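Local coordinates for 2-aminomuconate 6-semialdehyde dehydrogenase (Burkholderia cenocepacia, PDB 4U3W), which probably oxidises 2-aminomuconate 6-semialdehyde to 2-aminomuconate with a nicotinamide cofactor, as a member of the aldehyde dehydrogenase family, at residues I440-L445 with V460-W465. Numbering follows the deposited sequence.
Sequences IWTTQL and VWVNAW
N463 grips the backbone of T442 with both ends of its side-chain amide, just past the ends of two parallel strands. ND2 donates to T442 O at 2.8 Å, with the acceptor lying 7° out of the amide plane, while OD1 takes T442 N at 3.1 Å in a more bent bond (145° at the hydrogen). Two bonds to one residue should fix the rotation of the amide. N463 CG, anti to its own carbonyl carbon, places the amide beside the chain of T442. Its CA sits over one face of the W441 indole, 3.7 Å from the six-membered ring centroid, an over-the-face CH-pi contact; A464 N covers the rim of that face. The W441 ring and N463 amide planes stand 44° apart, OD1 touching CE3 at 3.5 Å. Upstream, I440 N donates to W461 O (2.9 Å) and I440 O accepts from N463 N (2.8 Å), so I440 pairs with V462 by bonding to the residues before and after it, as in a parallel bridge. On the face carrying I440, its CG1 meets V460 CG1 at 4.0 Å. The contact closes the beta-alpha-beta unit of strand 437-441, helix 445-452 and strand 459-462: I440 packs on V451, W441 on A290 of helix 287-299, and a neighbouring subunit's strand extends the sheet.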
loop_
_atom_site.group_PDB
_atom_site.type_symbol
_atom_site.label_atom_id
_atom_site.label_comp_id
_atom_site.label_asym_id
_atom_site.label_seq_id
_atom_site.Cartn_x
_atom_site.Cartn_y
_atom_site.Cartn_z
ATOM N N ILE A 440 19.352 14.082 -16.563
ATOM C CA ILE A 440 19.480 15.523 -16.360
ATOM C C ILE A 440 20.617 15.733 -15.387
ATOM O O ILE A 440 20.619 15.073 -14.331
ATOM C CB ILE A 440 18.183 16.122 -15.691
ATOM C CG1 ILE A 440 16.924 15.693 -16.462
ATOM C CG2 ILE A 440 18.270 17.638 -15.477
ATOM C CD1 ILE A 440 16.833 16.279 -17.776
ATOM N N TRP A 441 21.522 16.678 -15.703
ATOM C CA TRP A 441 22.657 17.010 -14.869
ATOM C C TRP A 441 22.505 18.453 -14.398
ATOM O O TRP A 441 22.516 19.385 -15.218
ATOM C CB TRP A 441 23.998 16.810 -15.622
ATOM C CG TRP A 441 24.184 15.390 -15.942
ATOM C CD1 TRP A 441 23.674 14.725 -17.024
ATOM C CD2 TRP A 441 24.891 14.414 -15.159
ATOM N NE1 TRP A 441 24.022 13.388 -16.962
ATOM C CE2 TRP A 441 24.746 13.167 -15.813
ATOM C CE3 TRP A 441 25.617 14.473 -13.964
ATOM C CZ2 TRP A 441 25.312 11.972 -15.311
ATOM C CZ3 TRP A 441 26.177 13.306 -13.474
ATOM C CH2 TRP A 441 26.034 12.075 -14.149
ATOM N N THR A 442 22.322 18.618 -13.084
ATOM C CA THR A 442 22.199 19.943 -12.461
ATOM C C THR A 442 22.509 19.832 -10.968
ATOM O O THR A 442 22.249 18.788 -10.366
ATOM C CB THR A 442 20.766 20.525 -12.653
ATOM O OG1 THR A 442 20.653 21.803 -12.014
ATOM C CG2 THR A 442 19.732 19.558 -12.088
ATOM N N THR A 443 23.038 20.899 -10.371
ATOM C CA THR A 443 23.179 20.915 -8.916
ATOM C C THR A 443 22.013 21.651 -8.227
ATOM O O THR A 443 22.004 21.775 -6.988
ATOM C CB THR A 443 24.484 21.620 -8.487
ATOM O OG1 THR A 443 24.480 22.914 -9.065
ATOM C CG2 THR A 443 25.715 20.875 -8.985
ATOM N N GLN A 444 21.042 22.157 -8.995
ATOM C CA GLN A 444 19.993 22.972 -8.382
ATOM C C GLN A 444 18.772 22.169 -7.971
ATOM O O GLN A 444 18.202 21.358 -8.760
ATOM C CB GLN A 444 19.604 24.113 -9.323
ATOM C CG GLN A 444 20.739 25.091 -9.519
ATOM C CD GLN A 444 21.100 25.909 -8.284
ATOM O OE1 GLN A 444 20.303 26.732 -7.793
ATOM N NE2 GLN A 444 22.344 25.733 -7.807
ATOM N N LEU A 445 18.383 22.359 -6.713
ATOM C CA LEU A 445 17.268 21.619 -6.104
ATOM C C LEU A 445 15.943 21.764 -6.859
ATOM O O LEU A 445 15.365 20.773 -7.312
ATOM C CB LEU A 445 17.066 22.070 -4.636
ATOM C CG LEU A 445 15.889 21.437 -3.871
ATOM C CD1 LEU A 445 16.074 19.891 -3.620
ATOM C CD2 LEU A 445 15.722 22.204 -2.541
ATOM N N VAL A 460 13.421 8.939 -15.408
ATOM C CA VAL A 460 14.300 10.137 -15.522
ATOM C C VAL A 460 15.357 10.045 -14.419
ATOM O O VAL A 460 14.954 9.924 -13.244
ATOM C CB VAL A 460 13.539 11.485 -15.352
ATOM C CG1 VAL A 460 14.560 12.707 -15.412
ATOM C CG2 VAL A 460 12.361 11.648 -16.388
ATOM N N TRP A 461 16.654 10.025 -14.794
ATOM C CA TRP A 461 17.743 10.087 -13.810
ATOM C C TRP A 461 18.257 11.540 -13.629
ATOM O O TRP A 461 18.330 12.272 -14.596
ATOM C CB TRP A 461 18.928 9.194 -14.212
ATOM C CG TRP A 461 18.650 7.737 -14.064
ATOM C CD1 TRP A 461 18.572 7.000 -12.880
ATOM C CD2 TRP A 461 18.405 6.813 -15.125
ATOM N NE1 TRP A 461 18.294 5.684 -13.166
ATOM C CE2 TRP A 461 18.175 5.540 -14.528
ATOM C CE3 TRP A 461 18.339 6.942 -16.508
ATOM C CZ2 TRP A 461 17.883 4.401 -15.287
ATOM C CZ3 TRP A 461 18.066 5.777 -17.281
ATOM C CH2 TRP A 461 17.839 4.545 -16.658
ATOM N N VAL A 462 18.577 11.926 -12.374
ATOM C CA VAL A 462 19.145 13.239 -12.102
ATOM C C VAL A 462 20.544 13.007 -11.507
ATOM O O VAL A 462 20.667 12.374 -10.407
ATOM C CB VAL A 462 18.241 14.079 -11.121
ATOM C CG1 VAL A 462 18.820 15.511 -10.962
ATOM C CG2 VAL A 462 16.824 14.166 -11.694
ATOM N N ASN A 463 21.565 13.454 -12.245
ATOM C CA ASN A 463 22.945 13.210 -11.881
ATOM C C ASN A 463 23.298 11.718 -11.774
ATOM O O ASN A 463 24.074 11.310 -10.913
ATOM C CB ASN A 463 23.297 13.975 -10.550
ATOM C CG ASN A 463 23.134 15.492 -10.701
ATOM O OD1 ASN A 463 23.298 16.017 -11.808
ATOM N ND2 ASN A 463 22.778 16.191 -9.605
ATOM N N ALA A 464 22.739 10.901 -12.674
ATOM C CA ALA A 464 22.980 9.493 -12.683
ATOM C C ALA A 464 22.525 8.941 -14.068
ATOM O O ALA A 464 21.983 9.674 -14.875
ATOM C CB ALA A 464 22.216 8.791 -11.523
ATOM N N TRP A 465 22.744 7.659 -14.276
ATOM C CA TRP A 465 22.279 6.970 -15.474
ATOM C C TRP A 465 22.298 5.446 -15.209
ATOM O O TRP A 465 23.218 4.921 -14.583
ATOM C CB TRP A 465 23.141 7.351 -16.695
ATOM C CG TRP A 465 22.718 6.601 -17.961
ATOM C CD1 TRP A 465 21.618 6.846 -18.734
ATOM C CD2 TRP A 465 23.360 5.446 -18.519
ATOM N NE1 TRP A 465 21.556 5.917 -19.794
ATOM C CE2 TRP A 465 22.615 5.056 -19.682
ATOM C CE3 TRP A 465 24.504 4.725 -18.181
ATOM C CZ2 TRP A 465 22.975 3.969 -20.486
ATOM C CZ3 TRP A 465 24.865 3.631 -18.988
ATOM C CH2 TRP A 465 24.079 3.260 -20.133
#